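PDB 7DE9: sister chromatid cohesion protein PDS5 homolog C from Arabidopsis thaliana, which supports sister chromatid cohesion and DNA repair by homologous recombination as a cohesin cofactor, and binds a monomethylated histone H3 peptide through the tudor domain described here. Local coordinates for residues Glu10-Ser15 / Gly30-Tyr35; Lys18-Met23 / Asn58-Pro63; Lys40-Ile45 / Leu54-Gln59. All coordinates share one frame; numbering follows the deposited sequence.

Contact 1: residues Glu10-Ser15 / Gly30-Tyr35; sequences ESLVGS and GVVESY
Two backbone hydrogen bonds tie Gly-14 and Ser-15, in the loop before strand 16-21, to Val-32 of strand 26-36. Gly-14 N donates to Val-32 O at 2.7 Å, in the plane of the carbonyl, and Val-32 N donates to Ser-15 O at 2.9 Å; both are nearly straight, at 171°. A type II turn from Leu-12 to Ser-15 presents these groups, and glycine suits Gly-14, whose positive phi of 97° would jam a side chain against the preceding carbonyl. Val-32 is buried, which suits its apolar, branched side chain: CG2 packs 4.0 Å from Leu-12 CG, the two side chains crossing at about a right angle. Val-13 CG2 rests 3.7 Å from Tyr-35 CB. In Tyr-35, CG is anti to the backbone N (chi1 178°), which sets the flat ring beside Glu-10, whose backbone N passes over one face near the rim, 3.5 Å from CD2. An alanine in place of Tyr-35 would probably leave the Glu-10 backbone and the His-42 ring without their aromatic neighbour, opening a gap between loop and sheet. Backbone bonds thus hold the turn to the strand, while aliphatic groups and one ring pack around them without polar side-chain pairing.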
loop_
_atom_site.group_PDB
_atom_site.type_symbol
_atom_site.label_atom_id
_atom_site.label_comp_id
_atom_site.label_asym_id
_atom_site.label_seq_id
_atom_site.Cartn_x
_atom_site.Cartn_y
_atom_site.Cartn_z
ATOM N N GLU A 10 -1.232 11.080 -6.161
ATOM C CA GLU A 10 -0.298 10.714 -7.212
ATOM C C GLU A 10 1.146 10.912 -6.758
ATOM O O GLU A 10 2.056 10.252 -7.260
ATOM C CB GLU A 10 -0.581 11.524 -8.477
ATOM C CG GLU A 10 0.003 10.921 -9.744
ATOM C CD GLU A 10 -0.619 11.503 -10.999
ATOM O OE1 GLU A 10 -1.737 12.052 -10.907
ATOM O OE2 GLU A 10 0.009 11.414 -12.077
ATOM N N SER A 11 1.355 11.802 -5.794
ATOM C CA SER A 11 2.711 12.117 -5.355
ATOM C C SER A 11 3.384 10.949 -4.630
ATOM O O SER A 11 4.599 10.942 -4.449
ATOM C CB SER A 11 2.702 13.348 -4.449
ATOM O OG SER A 11 1.929 13.110 -3.283
ATOM N N LEU A 12 2.598 9.959 -4.221
ATOM C CA LEU A 12 3.125 8.841 -3.445
ATOM C C LEU A 12 3.804 7.792 -4.325
ATOM O O LEU A 12 4.589 6.971 -3.839
ATOM C CB LEU A 12 2.001 8.196 -2.633
ATOM C CG LEU A 12 2.433 7.275 -1.496
ATOM C CD1 LEU A 12 3.301 8.032 -0.504
ATOM C CD2 LEU A 12 1.209 6.704 -0.815
ATOM N N VAL A 13 3.490 7.815 -5.615
ATOM C CA VAL A 13 4.034 6.835 -6.543
ATOM C C VAL A 13 5.551 6.891 -6.515
ATOM O O VAL A 13 6.137 7.971 -6.480
ATOM C CB VAL A 13 3.519 7.066 -7.978
ATOM C CG1 VAL A 13 4.168 6.091 -8.942
ATOM C CG2 VAL A 13 1.994 6.932 -8.021
ATOM N N GLY A 14 6.184 5.723 -6.484
ATOM C CA GLY A 14 7.631 5.643 -6.459
ATOM C C GLY A 14 8.189 5.453 -5.061
ATOM O O GLY A 14 9.327 5.018 -4.894
ATOM N N SER A 15 7.381 5.776 -4.056
ATOM C CA SER A 15 7.807 5.680 -2.668
ATOM C C SER A 15 7.742 4.261 -2.120
ATOM O O SER A 15 6.840 3.491 -2.450
ATOM C CB SER A 15 6.954 6.591 -1.785
ATOM O OG SER A 15 7.183 7.954 -2.100
ATOM N N GLY A 30 6.614 -2.465 0.779
ATOM C CA GLY A 30 6.377 -2.497 -0.647
ATOM C C GLY A 30 6.687 -1.164 -1.287
ATOM O O GLY A 30 7.126 -0.226 -0.628
ATOM N N VAL A 31 6.474 -1.090 -2.589
ATOM C CA VAL A 31 6.624 0.162 -3.307
ATOM C C VAL A 31 5.299 0.526 -3.981
ATOM O O VAL A 31 4.560 -0.348 -4.451
ATOM C CB VAL A 31 7.761 0.080 -4.350
ATOM C CG1 VAL A 31 7.431 -0.930 -5.439
ATOM C CG2 VAL A 31 8.027 1.443 -4.960
ATOM N N VAL A 32 4.988 1.817 -4.001
ATOM C CA VAL A 32 3.825 2.308 -4.725
ATOM C C VAL A 32 4.182 2.460 -6.197
ATOM O O VAL A 32 4.958 3.346 -6.569
ATOM C CB VAL A 32 3.338 3.646 -4.167
ATOM C CG1 VAL A 32 2.066 4.084 -4.870
ATOM C CG2 VAL A 32 3.120 3.528 -2.672
ATOM N N GLU A 33 3.621 1.591 -7.033
ATOM C CA GLU A 33 3.971 1.563 -8.446
ATOM C C GLU A 33 3.105 2.475 -9.317
ATOM O O GLU A 33 3.566 2.978 -10.337
ATOM C CB GLU A 33 3.894 0.133 -8.976
ATOM C CG GLU A 33 4.571 -0.034 -10.326
ATOM C CD GLU A 33 3.698 -0.741 -11.337
ATOM O OE1 GLU A 33 3.095 -1.776 -10.984
ATOM O OE2 GLU A 33 3.610 -0.254 -12.485
ATOM N N SER A 34 1.854 2.689 -8.928
ATOM C CA SER A 34 0.986 3.567 -9.701
ATOM C C SER A 34 -0.181 4.089 -8.883
ATOM O O SER A 34 -0.423 3.633 -7.769
ATOM C CB SER A 34 0.456 2.843 -10.936
ATOM O OG SER A 34 -0.211 1.658 -10.561
ATOM N N TYR A 35 -0.893 5.053 -9.458
ATOM C CA TYR A 35 -2.069 5.658 -8.839
ATOM C C TYR A 35 -3.183 5.853 -9.864
ATOM O O TYR A 35 -2.977 6.451 -10.925
ATOM C CB TYR A 35 -1.710 6.998 -8.197
ATOM C CG TYR A 35 -2.878 7.734 -7.572
ATOM C CD1 TYR A 35 -3.529 7.223 -6.458
ATOM C CD2 TYR A 35 -3.309 8.949 -8.085
ATOM C CE1 TYR A 35 -4.588 7.899 -5.882
ATOM C CE2 TYR A 35 -4.359 9.630 -7.517
ATOM C CZ TYR A 35 -4.996 9.102 -6.416
ATOM O OH TYR A 35 -6.049 9.790 -5.853
#

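Contact 2: residues Lys18-Met23 / Asn58-Pro63; sequences KVWWPM and NQKWSP
Gln-59 meets Val-19 and Trp-20 just before the chain joins the edge of strand 16-21. Bent at chi2 (-73°), which brings CD back toward the strand, its side chain sets OE1 4.0 Å from Val-19 CG1. OE1 also binds water 1 at 2.6 Å and a basic side chain of the bound peptide, a use of the amide oxygen that suits glutamine here. Lys-60 comes next: its N donates to the same water at 2.8 Å, which in turn bonds to Trp-20 O, filling in where the two backbones part. Lys-60 O takes the N-H of Trp-20 at 2.8 Å, the donor tilted 23° from the carbonyl plane, and Lys-60 CB lies 3.6 Å from Trp-20 CB. Trp-61 and Val-19 form a non-hydrogen-bonded antiparallel pair, with Trp-61 CB 3.3 Å from Lys-18 O; chi1 of 70° puts CG between the backbone N and the carbonyl carbon, and the indole packs on Leu-12 and Leu-56 of neighbouring loops. Ser-62 and Lys-18 form the hydrogen-bonded pair, with N-to-O bonds of 2.9 Å in both directions. Ser-62 is small enough for the aliphatic chain of Lys-18 to run past it, with OG 3.2 Å from CE. Within this chain strand 61-63 is an outermost strand of the antiparallel sheet, with strand 16-21 between it and strand 26-36.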
loop_
_atom_site.group_PDB
_atom_site.type_symbol
_atom_site.label_atom_id
_atom_site.label_comp_id
_atom_site.label_asym_id
_atom_site.label_seq_id
_atom_site.Cartn_x
_atom_site.Cartn_y
_atom_site.Cartn_z
ATOM N N LYS A 18 5.377 1.067 4.158
ATOM C CA LYS A 18 4.972 -0.131 4.864
ATOM C C LYS A 18 3.482 -0.029 5.157
ATOM O O LYS A 18 2.988 0.996 5.637
ATOM C CB LYS A 18 5.794 -0.344 6.135
ATOM C CG LYS A 18 5.870 0.827 7.080
ATOM C CD LYS A 18 7.024 0.615 8.052
ATOM C CE LYS A 18 6.747 1.223 9.414
ATOM N NZ LYS A 18 7.882 0.998 10.351
ATOM N N VAL A 19 2.773 -1.098 4.823
ATOM C CA VAL A 19 1.322 -1.141 4.930
ATOM C C VAL A 19 0.936 -2.075 6.071
ATOM O O VAL A 19 1.473 -3.179 6.190
ATOM C CB VAL A 19 0.662 -1.616 3.613
ATOM C CG1 VAL A 19 -0.844 -1.546 3.716
ATOM C CG2 VAL A 19 1.149 -0.782 2.428
ATOM N N TRP A 20 0.020 -1.611 6.913
ATOM C CA TRP A 20 -0.454 -2.382 8.054
ATOM C C TRP A 20 -1.535 -3.384 7.645
ATOM O O TRP A 20 -2.578 -3.004 7.113
ATOM C CB TRP A 20 -0.979 -1.424 9.130
ATOM C CG TRP A 20 -1.551 -2.068 10.336
ATOM C CD1 TRP A 20 -2.874 -2.224 10.628
ATOM C CD2 TRP A 20 -0.826 -2.628 11.435
ATOM N NE1 TRP A 20 -3.015 -2.855 11.838
ATOM C CE2 TRP A 20 -1.772 -3.117 12.353
ATOM C CE3 TRP A 20 0.536 -2.773 11.728
ATOM C CZ2 TRP A 20 -1.406 -3.738 13.545
ATOM C CZ3 TRP A 20 0.899 -3.388 12.909
ATOM C CH2 TRP A 20 -0.071 -3.863 13.807
ATOM N N TRP A 21 -1.277 -4.664 7.888
ATOM C CA TRP A 21 -2.297 -5.703 7.768
ATOM C C TRP A 21 -2.765 -6.055 9.175
ATOM O O TRP A 21 -2.019 -6.689 9.949
ATOM C CB TRP A 21 -1.768 -6.951 7.061
ATOM C CG TRP A 21 -1.466 -6.773 5.602
ATOM C CD1 TRP A 21 -1.111 -5.617 4.967
ATOM C CD2 TRP A 21 -1.500 -7.789 4.600
ATOM N NE1 TRP A 21 -0.913 -5.860 3.628
ATOM C CE2 TRP A 21 -1.151 -7.185 3.378
ATOM C CE3 TRP A 21 -1.789 -9.159 4.617
ATOM C CZ2 TRP A 21 -1.087 -7.897 2.186
ATOM C CZ3 TRP A 21 -1.722 -9.867 3.433
ATOM C CH2 TRP A 21 -1.373 -9.235 2.232
ATOM N N PRO A 22 -3.981 -5.602 9.519
ATOM C CA PRO A 22 -4.551 -5.754 10.862
ATOM C C PRO A 22 -4.647 -7.209 11.304
ATOM O O PRO A 22 -4.424 -7.507 12.479
ATOM C CB PRO A 22 -5.945 -5.139 10.721
ATOM C CG PRO A 22 -5.826 -4.176 9.606
ATOM C CD PRO A 22 -4.826 -4.759 8.653
HETATM N N MSE A 23 -4.984 -8.100 10.379
HETATM C CA MSE A 23 -5.201 -9.491 10.745
HETATM C C MSE A 23 -3.932 -10.137 11.255
HETATM O O MSE A 23 -3.983 -10.994 12.133
HETATM C CB MSE A 23 -5.739 -10.291 9.569
HETATM C CG MSE A 23 -7.186 -10.667 9.745
HETATM SE SE MSE A 23 -7.828 -11.701 8.260
HETATM C CE MSE A 23 -7.350 -13.454 8.874
ATOM N N ASN A 58 -7.953 4.780 3.910
ATOM C CA ASN A 58 -8.590 3.923 4.907
ATOM C C ASN A 58 -7.674 2.786 5.329
ATOM O O ASN A 58 -8.127 1.754 5.824
ATOM C CB ASN A 58 -9.914 3.370 4.378
ATOM C CG ASN A 58 -11.113 3.960 5.094
ATOM O OD1 ASN A 58 -11.103 4.122 6.314
ATOM N ND2 ASN A 58 -12.147 4.301 4.336
ATOM N N GLN A 59 -6.379 2.995 5.129
ATOM C CA GLN A 59 -5.363 2.044 5.551
ATOM C C GLN A 59 -4.482 2.661 6.618
ATOM O O GLN A 59 -4.259 3.869 6.631
ATOM C CB GLN A 59 -4.492 1.610 4.369
ATOM C CG GLN A 59 -5.214 0.801 3.310
ATOM C CD GLN A 59 -5.526 -0.606 3.769
ATOM O OE1 GLN A 59 -4.784 -1.190 4.561
ATOM N NE2 GLN A 59 -6.631 -1.158 3.277
ATOM N N LYS A 60 -3.984 1.831 7.520
ATOM C CA LYS A 60 -2.863 2.249 8.330
ATOM C C LYS A 60 -1.611 1.906 7.549
ATOM O O LYS A 60 -1.421 0.774 7.108
ATOM C CB LYS A 60 -2.886 1.595 9.711
ATOM C CG LYS A 60 -4.069 2.042 10.524
ATOM C CD LYS A 60 -3.756 3.396 11.130
ATOM C CE LYS A 60 -5.005 4.165 11.481
ATOM N NZ LYS A 60 -6.233 3.312 11.560
ATOM N N TRP A 61 -0.781 2.913 7.337
ATOM C CA TRP A 61 0.440 2.733 6.581
ATOM C C TRP A 61 1.357 3.905 6.879
ATOM O O TRP A 61 0.913 4.942 7.374
ATOM C CB TRP A 61 0.147 2.641 5.083
ATOM C CG TRP A 61 -0.299 3.947 4.533
ATOM C CD1 TRP A 61 -1.574 4.427 4.485
ATOM C CD2 TRP A 61 0.535 4.962 3.974
ATOM N NE1 TRP A 61 -1.585 5.678 3.918
ATOM C CE2 TRP A 61 -0.299 6.029 3.599
ATOM C CE3 TRP A 61 1.910 5.070 3.755
ATOM C CZ2 TRP A 61 0.196 7.188 3.015
ATOM C CZ3 TRP A 61 2.401 6.217 3.177
ATOM C CH2 TRP A 61 1.548 7.262 2.811
ATOM N N SER A 62 2.637 3.746 6.579
ATOM C CA SER A 62 3.582 4.825 6.805
ATOM C C SER A 62 4.694 4.756 5.781
ATOM O O SER A 62 5.008 3.680 5.282
ATOM C CB SER A 62 4.144 4.747 8.222
ATOM O OG SER A 62 4.530 3.421 8.528
ATOM N N PRO A 63 5.294 5.906 5.456
ATOM C CA PRO A 63 6.473 5.890 4.587
ATOM C C PRO A 63 7.664 5.237 5.289
ATOM O O PRO A 63 7.496 4.706 6.388
ATOM C CB PRO A 63 6.726 7.373 4.322
ATOM C CG PRO A 63 6.179 8.056 5.531
ATOM C CD PRO A 63 4.965 7.266 5.916
HETATM O O HOH W 1 -4.410 -0.943 7.139
#

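Contact 3: residues Lys40-Ile45 / Leu54-Gln59; sequences KKHLVI and LYLKNQ
The torsions of His-42 and Leu-56 bring a methyl over the imidazole: the histidine CG stands beside its backbone N (chi1 -70°), and an anti chi2 of 174° places Leu-56 CD1 over one ring face. CD1 lies 3.7 Å from the ring centroid and 29° off the normal, a CH-pi contact with its closest approach at ND1. Water 2 sits in the ring plane at the edge, 2.8 Å from ND1; it accepts from Leu-56 N and donates to Lys-40 O. His-42 NE2 is bonded to Gly-9 O, so both ring nitrogens are engaged and the ring's rotation is probably fixed. His-42 and Leu-54 form an antiparallel hydrogen-bonded pair, N to O at 2.9 Å each way, joining strand 41-46 to the end of strand 51-54. Buried Leu-54 CD1 packs 3.8 Å from Val-44 CG2. Lys-40 and Lys-41 face Asp-36 in a G1 beta bulge where strand 41-46 begins. There Lys-40 lies alongside Tyr-55, pointing the same way, with NZ donating to OH at 3.1 Å. Lys-57 NZ lies 2.9 Å from Lys-40 NZ, a doubtful distance for like charges: one amine may be neutral, or the ends may be uncertainly placed, whereas the buried histidine has its polar atoms satisfied.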
loop_
_atom_site.group_PDB
_atom_site.type_symbol
_atom_site.label_atom_id
_atom_site.label_comp_id
_atom_site.label_asym_id
_atom_site.label_seq_id
_atom_site.Cartn_x
_atom_site.Cartn_y
_atom_site.Cartn_z
ATOM N N LYS A 40 -9.129 6.603 -6.994
ATOM C CA LYS A 40 -8.295 6.930 -5.839
ATOM C C LYS A 40 -7.616 5.671 -5.277
ATOM O O LYS A 40 -7.602 5.422 -4.069
ATOM C CB LYS A 40 -9.119 7.650 -4.774
ATOM C CG LYS A 40 -9.728 8.968 -5.283
ATOM C CD LYS A 40 -9.757 10.033 -4.194
ATOM C CE LYS A 40 -10.908 9.797 -3.229
ATOM N NZ LYS A 40 -10.671 10.334 -1.852
ATOM N N LYS A 41 -7.035 4.895 -6.184
ATOM C CA LYS A 41 -6.383 3.638 -5.849
ATOM C C LYS A 41 -4.872 3.708 -6.057
ATOM O O LYS A 41 -4.404 4.269 -7.047
ATOM C CB LYS A 41 -6.950 2.505 -6.703
ATOM C CG LYS A 41 -8.409 2.170 -6.447
ATOM C CD LYS A 41 -8.585 1.558 -5.076
ATOM C CE LYS A 41 -9.436 2.448 -4.193
ATOM N NZ LYS A 41 -10.834 2.567 -4.704
ATOM N N HIS A 42 -4.122 3.132 -5.122
ATOM C CA HIS A 42 -2.681 2.937 -5.288
ATOM C C HIS A 42 -2.371 1.469 -5.509
ATOM O O HIS A 42 -2.930 0.616 -4.836
ATOM C CB HIS A 42 -1.906 3.420 -4.066
ATOM C CG HIS A 42 -1.897 4.907 -3.898
ATOM N ND1 HIS A 42 -2.874 5.578 -3.196
ATOM C CD2 HIS A 42 -1.024 5.846 -4.329
ATOM C CE1 HIS A 42 -2.603 6.872 -3.204
ATOM N NE2 HIS A 42 -1.486 7.061 -3.881
ATOM N N LEU A 43 -1.471 1.176 -6.439
ATOM C CA LEU A 43 -1.010 -0.189 -6.622
ATOM C C LEU A 43 0.260 -0.373 -5.817
ATOM O O LEU A 43 1.248 0.306 -6.060
ATOM C CB LEU A 43 -0.760 -0.494 -8.097
ATOM C CG LEU A 43 -0.160 -1.859 -8.436
ATOM C CD1 LEU A 43 -1.055 -2.988 -7.968
ATOM C CD2 LEU A 43 0.072 -1.961 -9.926
ATOM N N VAL A 44 0.224 -1.273 -4.844
ATOM C CA VAL A 44 1.395 -1.555 -4.020
ATOM C C VAL A 44 1.953 -2.931 -4.357
ATOM O O VAL A 44 1.230 -3.941 -4.327
ATOM C CB VAL A 44 1.067 -1.476 -2.514
ATOM C CG1 VAL A 44 2.276 -1.866 -1.667
ATOM C CG2 VAL A 44 0.600 -0.074 -2.154
ATOM N N ILE A 45 3.237 -2.960 -4.709
ATOM C CA ILE A 45 3.925 -4.220 -4.962
ATOM C C ILE A 45 4.809 -4.505 -3.767
ATOM O O ILE A 45 5.707 -3.728 -3.460
ATOM C CB ILE A 45 4.767 -4.190 -6.257
ATOM C CG1 ILE A 45 3.875 -4.348 -7.490
ATOM C CG2 ILE A 45 5.776 -5.330 -6.270
ATOM C CD1 ILE A 45 3.122 -3.129 -7.869
ATOM N N LEU A 54 -5.102 -0.607 -3.393
ATOM C CA LEU A 54 -5.491 -0.104 -2.077
ATOM C C LEU A 54 -6.055 1.309 -2.090
ATOM O O LEU A 54 -5.597 2.158 -2.849
ATOM C CB LEU A 54 -4.283 -0.116 -1.133
ATOM C CG LEU A 54 -3.662 -1.443 -0.706
ATOM C CD1 LEU A 54 -2.354 -1.181 0.014
ATOM C CD2 LEU A 54 -4.622 -2.205 0.193
ATOM N N TYR A 55 -7.033 1.555 -1.221
ATOM C CA TYR A 55 -7.411 2.907 -0.847
ATOM C C TYR A 55 -6.633 3.251 0.413
ATOM O O TYR A 55 -7.012 2.856 1.514
ATOM C CB TYR A 55 -8.912 3.017 -0.600
ATOM C CG TYR A 55 -9.405 4.421 -0.317
ATOM C CD1 TYR A 55 -9.327 5.416 -1.284
ATOM C CD2 TYR A 55 -9.967 4.746 0.909
ATOM C CE1 TYR A 55 -9.786 6.693 -1.034
ATOM C CE2 TYR A 55 -10.432 6.020 1.168
ATOM C CZ TYR A 55 -10.335 6.991 0.196
ATOM O OH TYR A 55 -10.795 8.263 0.451
ATOM N N LEU A 56 -5.529 3.966 0.249
ATOM C CA LEU A 56 -4.607 4.172 1.353
ATOM C C LEU A 56 -5.185 5.043 2.465
ATOM O O LEU A 56 -4.753 4.946 3.614
ATOM C CB LEU A 56 -3.305 4.768 0.833
ATOM C CG LEU A 56 -2.479 3.699 0.126
ATOM C CD1 LEU A 56 -1.262 4.297 -0.521
ATOM C CD2 LEU A 56 -2.070 2.629 1.115
ATOM N N LYS A 57 -6.176 5.866 2.133
ATOM C CA LYS A 57 -6.785 6.759 3.113
ATOM C C LYS A 57 -7.497 5.990 4.223
ATOM O O LYS A 57 -7.630 6.484 5.344
ATOM C CB LYS A 57 -7.760 7.719 2.429
ATOM C CG LYS A 57 -7.259 9.149 2.346
ATOM C CD LYS A 57 -7.851 9.896 1.163
ATOM C CE LYS A 57 -7.406 9.275 -0.150
ATOM N NZ LYS A 57 -7.839 10.103 -1.306
ATOM N N ASN A 58 -7.953 4.780 3.910
ATOM C CA ASN A 58 -8.590 3.923 4.907
ATOM C C ASN A 58 -7.674 2.786 5.329
ATOM O O ASN A 58 -8.127 1.754 5.824
ATOM C CB ASN A 58 -9.914 3.370 4.378
ATOM C CG ASN A 58 -11.113 3.960 5.094
ATOM O OD1 ASN A 58 -11.103 4.122 6.314
ATOM N ND2 ASN A 58 -12.147 4.301 4.336
ATOM N N GLN A 59 -6.379 2.995 5.129
ATOM C CA GLN A 59 -5.363 2.044 5.551
ATOM C C GLN A 59 -4.482 2.661 6.618
ATOM O O GLN A 59 -4.259 3.869 6.631
ATOM C CB GLN A 59 -4.492 1.610 4.369
ATOM C CG GLN A 59 -5.214 0.801 3.310
ATOM C CD GLN A 59 -5.526 -0.606 3.769
ATOM O OE1 GLN A 59 -4.784 -1.190 4.561
ATOM N NE2 GLN A 59 -6.631 -1.158 3.277
HETATM O O HOH W 2 -5.442 5.455 -2.099
#

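How the contacts relate
The three contacts all reach one antiparallel sheet of the tudor domain, a member of the SH3-like clan, joining its strands and the loops that pack on it. Contacts 1 and 3 have centres about 9 Å apart and are linked by a probable hydrogen bond, Glu-33 N to Leu-43 O at 2.9 Å; Tyr-35 CD1 also comes 3.3 Å from His-42 NE2. Contact 2 touches contact 1 where Leu-12 CD2 meets Trp-61 CH2 at 3.7 Å, and contact 3 where Val-19 CG1 lies 4.0 Å from Leu-54 CD1. Contacts 2 and 3 share Asn-58 and Gln-59. The bound histone peptide lies against contacts 2 and 3: Trp-21 makes a cation-pi contact with a basic side chain and packs on a modified one, and Val-19 and Leu-54 pack against a basic side chain.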